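Side-chain contacts in SYE1 (Shewanella oneidensis, PDB 4AWT), which binds flavin mononucleotide and, as a member of the Old Yellow Enzyme family, probably reduces activated carbon-carbon double bonds with NADH or NADPH as electron donor: residues Pro24-Arg29 with Gln100-Gly105; Val272-Ala277 with Thr348-Gly353; Ile319-Pro324 with Pro329-Arg334. The protein carries 1 engineered substitution. One frame throughout, in Å; residues are numbered along the deposited sequence. Where two conformers were deposited one is given.

Interaction 1: Pro24-Arg29 with Gln100-Gly105. Engineered in segment 24-29: Leu25 (natural residue Met). With FMN (flavin mononucleotide), chain B; BOG (octyl beta-D-glucopyranoside), chain D.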
loop_
_atom_site.group_PDB
_atom_site.type_symbol
_atom_site.label_atom_id
_atom_site.label_comp_id
_atom_site.label_asym_id
_atom_site.label_seq_id
_atom_site.Cartn_x
_atom_site.Cartn_y
_atom_site.Cartn_z
ATOM N N PRO A 24 0.738 4.363 -2.465
ATOM C CA PRO A 24 0.643 3.283 -3.450
ATOM C C PRO A 24 -0.537 3.481 -4.374
ATOM O O PRO A 24 -1.666 3.681 -3.936
ATOM C CB PRO A 24 0.439 2.040 -2.586
ATOM C CG PRO A 24 1.167 2.366 -1.351
ATOM C CD PRO A 24 0.757 3.821 -1.108
ATOM N N LEU A 25 -0.290 3.345 -5.699
ATOM C CA LEU A 25 -1.332 3.504 -6.700
ATOM C C LEU A 25 -1.139 2.454 -7.779
ATOM O O LEU A 25 -0.349 2.637 -8.719
ATOM C CB LEU A 25 -1.316 4.913 -7.319
ATOM C CG LEU A 25 -1.533 6.055 -6.328
ATOM C CD1 LEU A 25 -0.934 7.341 -6.888
ATOM C CD2 LEU A 25 -3.024 6.221 -6.001
ATOM N N THR A 26 -1.857 1.361 -7.690
ATOM C CA THR A 26 -1.886 0.326 -8.737
ATOM C C THR A 26 -2.262 0.950 -10.057
ATOM O O THR A 26 -3.325 1.563 -10.182
ATOM C CB THR A 26 -2.928 -0.738 -8.354
ATOM O OG1 THR A 26 -2.467 -1.515 -7.242
ATOM C CG2 THR A 26 -3.241 -1.702 -9.469
ATOM N N ARG A 27 -1.412 0.728 -11.058
ATOM C CA ARG A 27 -1.653 1.211 -12.418
ATOM C C ARG A 27 -1.771 0.067 -13.422
ATOM O O ARG A 27 -2.144 0.313 -14.590
ATOM C CB ARG A 27 -0.622 2.231 -12.875
ATOM C CG ARG A 27 -0.403 3.377 -11.902
ATOM C CD ARG A 27 -1.694 4.118 -11.497
ATOM N NE ARG A 27 -2.388 4.646 -12.684
ATOM C CZ ARG A 27 -2.033 5.742 -13.335
ATOM N NH1 ARG A 27 -1.109 6.542 -12.866
ATOM N NH2 ARG A 27 -2.674 6.059 -14.468
ATOM N N SER A 28 -1.430 -1.147 -13.037
ATOM C CA SER A 28 -1.592 -2.305 -13.902
ATOM C C SER A 28 -0.938 -2.084 -15.277
ATOM O O SER A 28 -1.554 -2.348 -16.312
ATOM C CB SER A 28 -3.037 -2.742 -13.980
ATOM O OG SER A 28 -3.448 -3.240 -12.726
ATOM N N ARG A 29 0.311 -1.647 -15.249
ATOM C CA ARG A 29 1.112 -1.364 -16.433
ATOM C C ARG A 29 2.241 -2.357 -16.604
ATOM O O ARG A 29 3.086 -2.164 -17.491
ATOM C CB ARG A 29 1.673 0.072 -16.410
ATOM C CG ARG A 29 0.665 1.216 -16.321
ATOM C CD ARG A 29 -0.280 1.159 -17.470
ATOM N NE ARG A 29 -0.820 2.487 -17.944
ATOM C CZ ARG A 29 -1.862 3.124 -17.438
ATOM N NH1 ARG A 29 -2.417 2.747 -16.305
ATOM N NH2 ARG A 29 -2.320 4.192 -18.070
ATOM N N GLN A 100 5.716 -1.403 -1.828
ATOM C CA GLN A 100 4.568 -1.908 -1.078
ATOM C C GLN A 100 4.394 -3.401 -1.346
ATOM O O GLN A 100 3.943 -3.815 -2.397
ATOM C CB GLN A 100 3.276 -1.171 -1.387
ATOM C CG GLN A 100 2.206 -1.673 -0.422
ATOM C CD GLN A 100 0.834 -1.183 -0.723
ATOM O OE1 GLN A 100 0.273 -1.457 -1.801
ATOM N NE2 GLN A 100 0.220 -0.501 0.235
ATOM N N LEU A 101 4.760 -4.231 -0.352
ATOM C CA LEU A 101 4.664 -5.682 -0.497
ATOM C C LEU A 101 3.220 -6.118 -0.315
ATOM O O LEU A 101 2.599 -5.827 0.713
ATOM C CB LEU A 101 5.558 -6.364 0.521
ATOM C CG LEU A 101 7.013 -5.941 0.526
ATOM C CD1 LEU A 101 7.789 -6.787 1.536
ATOM C CD2 LEU A 101 7.647 -6.035 -0.851
ATOM N N TRP A 102 2.710 -6.851 -1.308
ATOM C CA TRP A 102 1.280 -7.120 -1.408
ATOM C C TRP A 102 0.977 -8.622 -1.382
ATOM O O TRP A 102 1.545 -9.395 -2.157
ATOM C CB TRP A 102 0.722 -6.551 -2.708
ATOM C CG TRP A 102 -0.715 -6.164 -2.700
ATOM C CD1 TRP A 102 -1.623 -6.134 -1.686
ATOM C CD2 TRP A 102 -1.383 -5.650 -3.853
ATOM N NE1 TRP A 102 -2.816 -5.621 -2.142
ATOM C CE2 TRP A 102 -2.683 -5.298 -3.454
ATOM C CE3 TRP A 102 -0.984 -5.421 -5.176
ATOM C CZ2 TRP A 102 -3.584 -4.720 -4.351
ATOM C CZ3 TRP A 102 -1.892 -4.837 -6.034
ATOM C CH2 TRP A 102 -3.135 -4.507 -5.634
ATOM N N HIS A 103 -0.014 -8.985 -0.572
ATOM C CA HIS A 103 -0.734 -10.254 -0.720
ATOM C C HIS A 103 -2.201 -9.915 -0.552
ATOM O O HIS A 103 -2.626 -9.418 0.491
ATOM C CB HIS A 103 -0.304 -11.324 0.282
ATOM C CG HIS A 103 -0.785 -12.704 -0.081
ATOM N ND1 HIS A 103 -2.036 -12.988 -0.406
ATOM C CD2 HIS A 103 -0.035 -13.825 -0.198
ATOM C CE1 HIS A 103 -2.103 -14.269 -0.691
ATOM N NE2 HIS A 103 -0.901 -14.817 -0.573
ATOM N N VAL A 104 -2.983 -10.172 -1.604
ATOM C CA VAL A 104 -4.381 -9.810 -1.617
ATOM C C VAL A 104 -5.298 -10.777 -0.893
ATOM O O VAL A 104 -6.475 -10.451 -0.660
ATOM C CB VAL A 104 -4.888 -9.638 -3.056
ATOM C CG1 VAL A 104 -4.107 -8.547 -3.780
ATOM C CG2 VAL A 104 -4.871 -10.978 -3.801
ATOM N N GLY A 105 -4.856 -11.960 -0.565
ATOM C CA GLY A 105 -5.683 -12.980 0.044
ATOM C C GLY A 105 -6.850 -13.263 -0.829
ATOM O O GLY A 105 -6.733 -13.570 -2.024
HETATM N N1 FMN B . -3.610 1.619 -1.968
HETATM C C2 FMN B . -2.686 0.720 -1.653
HETATM O O2 FMN B . -2.321 0.528 -0.462
HETATM N N3 FMN B . -2.088 -0.043 -2.646
HETATM C C4 FMN B . -2.408 0.082 -3.988
HETATM O O4 FMN B . -1.743 -0.574 -4.832
HETATM C C4A FMN B . -3.457 0.949 -4.288
HETATM N N5 FMN B . -3.915 1.073 -5.598
HETATM C C5A FMN B . -4.655 2.242 -5.922
HETATM C C6 FMN B . -4.903 2.551 -7.236
HETATM C C7 FMN B . -5.610 3.720 -7.607
HETATM C C7M FMN B . -5.734 4.053 -9.074
HETATM C C8 FMN B . -6.095 4.520 -6.617
HETATM C C8M FMN B . -6.835 5.807 -6.925
HETATM C C9 FMN B . -5.859 4.206 -5.263
HETATM C C9A FMN B . -5.128 3.072 -4.900
HETATM N N10 FMN B . -4.836 2.787 -3.550
HETATM C C10 FMN B . -3.951 1.768 -3.253
HETATM C "C1'" FMN B . -5.294 3.708 -2.505
HETATM C "C2'" FMN B . -4.467 5.004 -2.426
HETATM O "O2'" FMN B . -3.164 4.739 -1.936
HETATM C "C3'" FMN B . -5.077 6.027 -1.487
HETATM O "O3'" FMN B . -5.053 5.592 -0.136
HETATM C "C4'" FMN B . -6.510 6.462 -1.844
HETATM O "O4'" FMN B . -6.653 6.714 -3.233
HETATM C "C5'" FMN B . -6.992 7.624 -0.998
HETATM O "O5'" FMN B . -6.192 8.798 -1.213
HETATM P P FMN B . -6.723 9.953 -2.210
HETATM O O1P FMN B . -6.705 9.361 -3.597
HETATM O O2P FMN B . -8.120 10.326 -1.767
HETATM O O3P FMN B . -5.707 11.053 -2.024
HETATM C C1 BOG D . -8.778 -1.119 -6.882
HETATM O O1 BOG D . -9.581 -0.436 -7.805
HETATM C C2 BOG D . -7.328 -1.076 -7.247
HETATM O O2 BOG D . -7.073 -1.764 -8.453
HETATM C C3 BOG D . -6.432 -1.727 -6.180
HETATM O O3 BOG D . -5.083 -1.461 -6.445
HETATM C C4 BOG D . -6.750 -1.059 -4.835
HETATM O O4 BOG D . -6.010 -1.687 -3.843
HETATM C C5 BOG D . -8.241 -1.084 -4.517
HETATM O O5 BOG D . -8.888 -0.430 -5.591
HETATM C C6 BOG D . -8.556 -0.389 -3.218
HETATM O O6 BOG D . -9.946 -0.571 -3.013
HETATM C "C1'" BOG D . -10.916 -0.880 -7.868
HETATM C "C2'" BOG D . -11.749 -0.267 -8.991
HETATM C "C3'" BOG D . -11.622 1.221 -9.108
HETATM C "C4'" BOG D . -12.641 2.037 -9.895
HETATM C "C5'" BOG D . -11.888 2.764 -11.014
HETATM C "C6'" BOG D . -12.267 2.188 -12.380
HETATM C "C7'" BOG D . -11.481 2.907 -13.491
HETATM C "C8'" BOG D . -12.287 2.709 -14.769
#
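Pro24 meets Gln100, and Thr26 meets Trp102, at the mouth of the eight-stranded TIM barrel, where strand 96-102 and the loop after strand 20-22 hold the flavin. The direct contacts are van der Waals. Pro24 CG packs 3.4 Å from Gln100 NE2, and the two side chains cross at about a right angle. The hydroxyl Thr26 OG1 lies 3.5 Å from Trp102 CH2, obliquely to the indole. Val104 CG1 lies 3.5 Å above the indole plane of Trp102, offset toward its rim.

Hydrogen bonds run through the cofactor. Gln100 is extended, with CG anti to the backbone N (chi1 -173°), and its amide reaches the pyrimidine edge of the flavin. Its OE1 accepts from FMN N3 at 2.9 Å, and NE2 donates to FMN O2 almost straight, at 168°. NE2 also donates to Glu179, which helps fix the rotation of the amide. The carbonyl Pro24 O accepts from the ribityl hydroxyl FMN O2' at 2.7 Å. Thr26 OG1 donates to FMN O4 at 2.7 Å.

Interaction 2: Val272-Ala277 with Thr348-Gly353. With BOG (octyl beta-D-glucopyranoside), chain D; FMN (flavin mononucleotide), chain B.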
loop_
_atom_site.group_PDB
_atom_site.type_symbol
_atom_site.label_atom_id
_atom_site.label_comp_id
_atom_site.label_asym_id
_atom_site.label_seq_id
_atom_site.Cartn_x
_atom_site.Cartn_y
_atom_site.Cartn_z
ATOM N N VAL A 272 -9.312 6.858 3.578
ATOM C CA VAL A 272 -10.373 6.767 2.575
ATOM C C VAL A 272 -9.973 5.697 1.594
ATOM O O VAL A 272 -8.778 5.617 1.248
ATOM C CB VAL A 272 -10.558 8.103 1.838
ATOM C CG1 VAL A 272 -11.584 7.978 0.713
ATOM C CG2 VAL A 272 -10.925 9.224 2.796
ATOM N N ASP A 273 -10.931 4.905 1.124
ATOM C CA ASP A 273 -10.648 4.045 -0.009
ATOM C C ASP A 273 -11.781 4.274 -1.007
ATOM O O ASP A 273 -12.959 4.033 -0.754
ATOM C CB ASP A 273 -10.534 2.589 0.406
ATOM C CG ASP A 273 -9.772 1.729 -0.554
ATOM O OD1 ASP A 273 -8.773 2.193 -1.122
ATOM O OD2 ASP A 273 -10.166 0.533 -0.692
ATOM N N TRP A 274 -11.388 4.904 -2.115
ATOM C CA TRP A 274 -12.312 5.343 -3.170
ATOM C C TRP A 274 -13.321 6.331 -2.579
ATOM O O TRP A 274 -12.931 7.457 -2.232
ATOM C CB TRP A 274 -12.910 4.185 -3.913
ATOM C CG TRP A 274 -11.854 3.445 -4.658
ATOM C CD1 TRP A 274 -11.287 2.266 -4.313
ATOM C CD2 TRP A 274 -11.221 3.870 -5.852
ATOM N NE1 TRP A 274 -10.349 1.917 -5.234
ATOM C CE2 TRP A 274 -10.286 2.875 -6.187
ATOM C CE3 TRP A 274 -11.326 4.967 -6.691
ATOM C CZ2 TRP A 274 -9.479 2.946 -7.316
ATOM C CZ3 TRP A 274 -10.505 5.004 -7.830
ATOM C CH2 TRP A 274 -9.612 3.997 -8.102
ATOM N N ASP A 275 -14.600 5.929 -2.511
ATOM C CA ASP A 275 -15.715 6.707 -1.985
ATOM C C ASP A 275 -16.026 6.346 -0.532
ATOM O O ASP A 275 -16.978 6.914 0.053
ATOM C CB ASP A 275 -16.994 6.491 -2.820
ATOM C CG ASP A 275 -17.375 5.049 -3.112
ATOM O OD1 ASP A 275 -16.554 4.094 -2.939
ATOM O OD2 ASP A 275 -18.562 4.899 -3.573
ATOM N N ASP A 276 -15.334 5.399 0.058
ATOM C CA ASP A 276 -15.545 4.944 1.434
ATOM C C ASP A 276 -14.722 5.843 2.345
ATOM O O ASP A 276 -13.500 5.657 2.457
ATOM C CB ASP A 276 -15.176 3.492 1.580
ATOM C CG ASP A 276 -15.380 2.878 2.940
ATOM O OD1 ASP A 276 -15.960 3.535 3.847
ATOM O OD2 ASP A 276 -14.931 1.729 3.083
ATOM N N ALA A 277 -15.369 6.853 2.890
ATOM C CA ALA A 277 -14.739 7.935 3.642
ATOM C C ALA A 277 -15.404 8.049 5.010
ATOM O O ALA A 277 -16.117 8.994 5.299
ATOM C CB ALA A 277 -14.787 9.245 2.860
ATOM N N THR A 348 -8.162 5.475 -17.702
ATOM C CA THR A 348 -6.766 5.131 -17.931
ATOM C C THR A 348 -6.028 4.885 -16.639
ATOM O O THR A 348 -4.778 4.822 -16.595
ATOM C CB THR A 348 -6.069 6.175 -18.809
ATOM O OG1 THR A 348 -6.226 7.434 -18.168
ATOM C CG2 THR A 348 -6.674 6.215 -20.200
ATOM N N LEU A 349 -6.744 4.659 -15.539
ATOM C CA LEU A 349 -6.100 4.284 -14.279
ATOM C C LEU A 349 -5.351 2.956 -14.414
ATOM O O LEU A 349 -4.259 2.828 -13.877
ATOM C CB LEU A 349 -7.077 4.236 -13.144
ATOM C CG LEU A 349 -7.559 5.615 -12.682
ATOM C CD1 LEU A 349 -8.634 5.468 -11.656
ATOM C CD2 LEU A 349 -6.426 6.439 -12.107
ATOM N N PHE A 350 -5.976 1.966 -15.051
ATOM C CA PHE A 350 -5.528 0.602 -15.028
ATOM C C PHE A 350 -5.321 0.072 -16.435
ATOM O O PHE A 350 -6.236 0.144 -17.267
ATOM C CB PHE A 350 -6.548 -0.322 -14.320
ATOM C CG PHE A 350 -6.928 0.163 -12.963
ATOM C CD1 PHE A 350 -6.000 0.253 -11.946
ATOM C CD2 PHE A 350 -8.211 0.542 -12.708
ATOM C CE1 PHE A 350 -6.351 0.681 -10.697
ATOM C CE2 PHE A 350 -8.577 0.986 -11.472
ATOM C CZ PHE A 350 -7.650 1.053 -10.476
ATOM N N GLY A 351 -4.181 -0.546 -16.680
ATOM C CA GLY A 351 -3.927 -1.157 -17.990
ATOM C C GLY A 351 -3.520 -0.111 -19.018
ATOM O O GLY A 351 -3.415 1.068 -18.756
ATOM N N GLY A 352 -3.307 -0.584 -20.217
ATOM C CA GLY A 352 -2.848 0.305 -21.278
ATOM C C GLY A 352 -1.388 0.627 -21.176
ATOM O O GLY A 352 -0.537 -0.137 -20.647
ATOM N N GLY A 353 -1.020 1.769 -21.665
ATOM C CA GLY A 353 0.357 2.192 -21.821
ATOM C C GLY A 353 0.585 3.567 -21.244
ATOM O O GLY A 353 0.094 3.925 -20.177
HETATM C C1 BOG D . -8.778 -1.119 -6.882
HETATM O O1 BOG D . -9.581 -0.436 -7.805
HETATM C C2 BOG D . -7.328 -1.076 -7.247
HETATM O O2 BOG D . -7.073 -1.764 -8.453
HETATM C C3 BOG D . -6.432 -1.727 -6.180
HETATM O O3 BOG D . -5.083 -1.461 -6.445
HETATM C C4 BOG D . -6.750 -1.059 -4.835
HETATM O O4 BOG D . -6.010 -1.687 -3.843
HETATM C C5 BOG D . -8.241 -1.084 -4.517
HETATM O O5 BOG D . -8.888 -0.430 -5.591
HETATM C C6 BOG D . -8.556 -0.389 -3.218
HETATM O O6 BOG D . -9.946 -0.571 -3.013
HETATM C "C1'" BOG D . -10.916 -0.880 -7.868
HETATM C "C2'" BOG D . -11.749 -0.267 -8.991
HETATM C "C3'" BOG D . -11.622 1.221 -9.108
HETATM C "C4'" BOG D . -12.641 2.037 -9.895
HETATM C "C5'" BOG D . -11.888 2.764 -11.014
HETATM C "C6'" BOG D . -12.267 2.188 -12.380
HETATM C "C7'" BOG D . -11.481 2.907 -13.491
HETATM C "C8'" BOG D . -12.287 2.709 -14.769
HETATM N N1 FMN B . -3.610 1.619 -1.968
HETATM C C2 FMN B . -2.686 0.720 -1.653
HETATM O O2 FMN B . -2.321 0.528 -0.462
HETATM N N3 FMN B . -2.088 -0.043 -2.646
HETATM C C4 FMN B . -2.408 0.082 -3.988
HETATM O O4 FMN B . -1.743 -0.574 -4.832
HETATM C C4A FMN B . -3.457 0.949 -4.288
HETATM N N5 FMN B . -3.915 1.073 -5.598
HETATM C C5A FMN B . -4.655 2.242 -5.922
HETATM C C6 FMN B . -4.903 2.551 -7.236
HETATM C C7 FMN B . -5.610 3.720 -7.607
HETATM C C7M FMN B . -5.734 4.053 -9.074
HETATM C C8 FMN B . -6.095 4.520 -6.617
HETATM C C8M FMN B . -6.835 5.807 -6.925
HETATM C C9 FMN B . -5.859 4.206 -5.263
HETATM C C9A FMN B . -5.128 3.072 -4.900
HETATM N N10 FMN B . -4.836 2.787 -3.550
HETATM C C10 FMN B . -3.951 1.768 -3.253
HETATM C "C1'" FMN B . -5.294 3.708 -2.505
HETATM C "C2'" FMN B . -4.467 5.004 -2.426
HETATM O "O2'" FMN B . -3.164 4.739 -1.936
HETATM C "C3'" FMN B . -5.077 6.027 -1.487
HETATM O "O3'" FMN B . -5.053 5.592 -0.136
HETATM C "C4'" FMN B . -6.510 6.462 -1.844
HETATM O "O4'" FMN B . -6.653 6.714 -3.233
HETATM C "C5'" FMN B . -6.992 7.624 -0.998
HETATM O "O5'" FMN B . -6.192 8.798 -1.213
HETATM P P FMN B . -6.723 9.953 -2.210
HETATM O O1P FMN B . -6.705 9.361 -3.597
HETATM O O2P FMN B . -8.120 10.326 -1.767
HETATM O O3P FMN B . -5.707 11.053 -2.024
#
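Trp274 reaches across to Leu349 and Phe350 with the outer rim of its six-membered ring. Its CB leaves the backbone within a type II' beta turn from Asp273 to Asp276. CG stands beside the backbone N and anti to the carbonyl carbon (chi1 -65°), which sends the indole over toward 348-353. CD1 passes near the glucoside hydroxyl BOG O6. Next, Trp274 NE1 donates to the ring oxygen BOG O5 at 2.8 Å, nearly straight at 166°. In the conformer given, BOG O6 donates to Asp273 OD2.

The turn belongs to the loop after strand 266-270 of the TIM barrel, and 348-353 is a loop that follows the last helix, 331-337. The two loops meet beside the dimethylbenzene end of the flavin.

Further out, Trp274 CZ2 lies 3.3 Å from BOG C3', the third carbon of the octyl chain, which lies over one indole face near its rim. Trp274 CZ2 and Phe350 CZ meet edge to edge at 4.1 Å, each near the plane of the other ring. Leu349 CB covers the centre of one phenyl face. At the far rim, Trp274 CH2 touches Leu349 CD1 at 4.0 Å, near the indole plane. Trp274 CH2 also approaches the flavin methyl FMN C8M at 3.5 Å. Leu349 CD2 lies 3.9 Å from the other methyl, FMN C7M.

Interaction 3: Ile319-Pro324 with Pro329-Arg334. With FMN (flavin mononucleotide), chain B; SO4 (sulfate ion), chain C.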
loop_
_atom_site.group_PDB
_atom_site.type_symbol
_atom_site.label_atom_id
_atom_site.label_comp_id
_atom_site.label_asym_id
_atom_site.label_seq_id
_atom_site.Cartn_x
_atom_site.Cartn_y
_atom_site.Cartn_z
ATOM N N ILE A 319 1.598 13.392 4.735
ATOM C CA ILE A 319 0.302 13.234 4.124
ATOM C C ILE A 319 0.492 12.723 2.697
ATOM O O ILE A 319 1.259 13.294 1.927
ATOM C CB ILE A 319 -0.512 14.543 4.141
ATOM C CG1 ILE A 319 -0.772 15.013 5.562
ATOM C CG2 ILE A 319 -1.803 14.385 3.343
ATOM C CD1 ILE A 319 -1.741 14.161 6.356
ATOM N N GLY A 320 -0.244 11.650 2.372
ATOM C CA GLY A 320 -0.265 11.154 1.034
ATOM C C GLY A 320 -1.439 11.711 0.247
ATOM O O GLY A 320 -2.525 11.916 0.775
ATOM N N PHE A 321 -1.187 11.901 -1.057
ATOM C CA PHE A 321 -2.183 12.371 -2.024
ATOM C C PHE A 321 -2.195 11.370 -3.150
ATOM O O PHE A 321 -1.174 11.237 -3.853
ATOM C CB PHE A 321 -1.830 13.755 -2.569
ATOM C CG PHE A 321 -1.688 14.813 -1.506
ATOM C CD1 PHE A 321 -0.515 14.958 -0.801
ATOM C CD2 PHE A 321 -2.725 15.667 -1.203
ATOM C CE1 PHE A 321 -0.358 15.920 0.163
ATOM C CE2 PHE A 321 -2.562 16.643 -0.237
ATOM C CZ PHE A 321 -1.368 16.779 0.421
ATOM N N GLY A 322 -3.274 10.602 -3.296
ATOM C CA GLY A 322 -3.313 9.531 -4.267
ATOM C C GLY A 322 -3.774 10.014 -5.625
ATOM O O GLY A 322 -2.993 10.279 -6.524
ATOM N N ARG A 323 -5.098 10.169 -5.744
ATOM C CA ARG A 323 -5.682 10.626 -7.020
ATOM C C ARG A 323 -5.034 11.889 -7.521
ATOM O O ARG A 323 -4.736 11.968 -8.729
ATOM C CB ARG A 323 -7.208 10.648 -6.909
ATOM C CG ARG A 323 -7.743 9.225 -6.933
ATOM C CD ARG A 323 -9.159 9.063 -6.423
ATOM N NE ARG A 323 -9.210 9.139 -4.980
ATOM C CZ ARG A 323 -10.285 8.834 -4.285
ATOM N NH1 ARG A 323 -11.396 8.453 -4.930
ATOM N NH2 ARG A 323 -10.262 8.876 -2.943
ATOM N N PRO A 324 -4.748 12.902 -6.694
ATOM C CA PRO A 324 -4.113 14.097 -7.261
ATOM C C PRO A 324 -2.729 13.833 -7.849
ATOM O O PRO A 324 -2.334 14.505 -8.789
ATOM C CB PRO A 324 -4.031 15.059 -6.072
ATOM C CG PRO A 324 -5.235 14.652 -5.212
ATOM C CD PRO A 324 -5.228 13.131 -5.305
ATOM N N PRO A 329 1.973 15.484 -11.923
ATOM C CA PRO A 329 3.292 14.957 -11.587
ATOM C C PRO A 329 4.058 15.867 -10.644
ATOM O O PRO A 329 4.850 15.420 -9.823
ATOM C CB PRO A 329 3.976 14.790 -12.946
ATOM C CG PRO A 329 3.258 15.769 -13.857
ATOM C CD PRO A 329 1.820 15.714 -13.380
ATOM N N ASP A 330 3.807 17.182 -10.800
ATOM C CA ASP A 330 4.348 18.254 -10.012
ATOM C C ASP A 330 3.389 18.672 -8.926
ATOM O O ASP A 330 3.283 19.861 -8.564
ATOM C CB ASP A 330 4.711 19.455 -10.889
ATOM C CG ASP A 330 3.566 20.010 -11.675
ATOM O OD1 ASP A 330 2.519 19.328 -11.850
ATOM O OD2 ASP A 330 3.718 21.155 -12.152
ATOM N N LEU A 331 2.681 17.712 -8.304
ATOM C CA LEU A 331 1.735 18.044 -7.266
ATOM C C LEU A 331 2.340 18.891 -6.181
ATOM O O LEU A 331 1.709 19.885 -5.765
ATOM C CB LEU A 331 1.102 16.763 -6.684
ATOM C CG LEU A 331 0.070 17.043 -5.606
ATOM C CD1 LEU A 331 -1.156 17.740 -6.125
ATOM C CD2 LEU A 331 -0.311 15.738 -4.922
ATOM N N PRO A 332 3.538 18.605 -5.660
ATOM C CA PRO A 332 4.077 19.456 -4.574
ATOM C C PRO A 332 4.143 20.934 -4.995
ATOM O O PRO A 332 3.689 21.805 -4.222
ATOM C CB PRO A 332 5.415 18.833 -4.258
ATOM C CG PRO A 332 5.233 17.355 -4.627
ATOM C CD PRO A 332 4.402 17.431 -5.898
ATOM N N GLU A 333 4.684 21.223 -6.142
ATOM C CA GLU A 333 4.761 22.625 -6.591
ATOM C C GLU A 333 3.415 23.250 -6.680
ATOM O O GLU A 333 3.215 24.415 -6.348
ATOM C CB GLU A 333 5.508 22.701 -7.917
ATOM C CG GLU A 333 5.795 24.093 -8.392
ATOM C CD GLU A 333 6.945 24.764 -7.708
ATOM O OE1 GLU A 333 7.550 24.196 -6.759
ATOM O OE2 GLU A 333 7.221 25.928 -8.008
ATOM N N ARG A 334 2.417 22.504 -7.179
ATOM C CA ARG A 334 1.085 23.038 -7.287
ATOM C C ARG A 334 0.485 23.316 -5.923
ATOM O O ARG A 334 -0.141 24.375 -5.721
ATOM C CB ARG A 334 0.162 22.112 -8.085
ATOM C CG ARG A 334 0.609 21.855 -9.486
ATOM C CD ARG A 334 -0.465 21.181 -10.299
ATOM N NE ARG A 334 0.037 20.682 -11.545
ATOM C CZ ARG A 334 -0.626 20.625 -12.704
ATOM N NH1 ARG A 334 -1.798 21.221 -12.875
ATOM N NH2 ARG A 334 -0.068 19.998 -13.699
HETATM N N1 FMN B . -3.610 1.619 -1.968
HETATM C C2 FMN B . -2.686 0.720 -1.653
HETATM O O2 FMN B . -2.321 0.528 -0.462
HETATM N N3 FMN B . -2.088 -0.043 -2.646
HETATM C C4 FMN B . -2.408 0.082 -3.988
HETATM O O4 FMN B . -1.743 -0.574 -4.832
HETATM C C4A FMN B . -3.457 0.949 -4.288
HETATM N N5 FMN B . -3.915 1.073 -5.598
HETATM C C5A FMN B . -4.655 2.242 -5.922
HETATM C C6 FMN B . -4.903 2.551 -7.236
HETATM C C7 FMN B . -5.610 3.720 -7.607
HETATM C C7M FMN B . -5.734 4.053 -9.074
HETATM C C8 FMN B . -6.095 4.520 -6.617
HETATM C C8M FMN B . -6.835 5.807 -6.925
HETATM C C9 FMN B . -5.859 4.206 -5.263
HETATM C C9A FMN B . -5.128 3.072 -4.900
HETATM N N10 FMN B . -4.836 2.787 -3.550
HETATM C C10 FMN B . -3.951 1.768 -3.253
HETATM C "C1'" FMN B . -5.294 3.708 -2.505
HETATM C "C2'" FMN B . -4.467 5.004 -2.426
HETATM O "O2'" FMN B . -3.164 4.739 -1.936
HETATM C "C3'" FMN B . -5.077 6.027 -1.487
HETATM O "O3'" FMN B . -5.053 5.592 -0.136
HETATM C "C4'" FMN B . -6.510 6.462 -1.844
HETATM O "O4'" FMN B . -6.653 6.714 -3.233
HETATM C "C5'" FMN B . -6.992 7.624 -0.998
HETATM O "O5'" FMN B . -6.192 8.798 -1.213
HETATM P P FMN B . -6.723 9.953 -2.210
HETATM O O1P FMN B . -6.705 9.361 -3.597
HETATM O O2P FMN B . -8.120 10.326 -1.767
HETATM O O3P FMN B . -5.707 11.053 -2.024
HETATM S S SO4 C . -12.665 10.322 -7.868
HETATM O O1 SO4 C . -12.255 8.854 -7.651
HETATM O O2 SO4 C . -13.747 10.624 -6.994
HETATM O O3 SO4 C . -11.562 11.211 -7.204
HETATM O O4 SO4 C . -12.649 10.763 -9.232
#
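Leu331 presses one methyl close against the root of Phe321: CD2 lies only 3.4 Å from Phe321 CB, a short approach for two carbons. The same methyl lies 3.8 Å from Phe321 CG, and it meets the ring obliquely. The two side chains cross at about a right angle. The other branch of the fork, Leu331 CD1, rests on Pro324 CB at 3.9 Å. With CG anti to the backbone N (chi1 -179°), the Leu331 fork is carried off the first turn of helix 331-337 into the angle between Phe321 and Pro324. No hydrogen bond joins the two segments.

Polar groups work on other sides. Arg334 grips Asp330 side-on, with NE and NH2 both on OD1. The NE bond is 2.8 Å and comes from above the carboxylate plane, while NH2 meets the syn lone pair. Asp330 OD2 accepts from the backbone N of Tyr363.

On the cofactor side, Gly322 N donates to FMN O3P and Arg323 N to FMN O1P, the latter at 171°. The chain of Arg323 bends at chi3 and turns its guanidinium edge to the phosphate. NE donates to FMN O1P and NH2 to FMN O2P at 2.8 Å. NH1 donates to a sulfate ion, probably from the crystallisation liquor, which Arg301 also binds. This is the phosphate-binding site of FMN-dependent TIM barrels, formed where strand 318-320 gives way to the short helix 323-327.

All three contacts are largely buried. They join a strand end and a loop, two loops, and two short helices with the chain just past the last barrel strand. In interaction 1, nearest the chain centre, no hydrogen bond crosses; both segments instead bond FMN, with neutral amide, hydroxyl and carbonyl groups. Interaction 2 joins apolar rims beside the flavin methyls, with Trp274 partly exposed. Interaction 3 lies furthest out; only 319-324 meets the phosphate, with backbone N-H groups and an arginine, and Leu331 packs on its far side. The contacts also meet directly. Arg27 and Arg29 bond backbone carbonyls of 348-353, Arg323 NH2 donates to Trp274 O, and Leu25, an engineered residue, packs on Gly322 O.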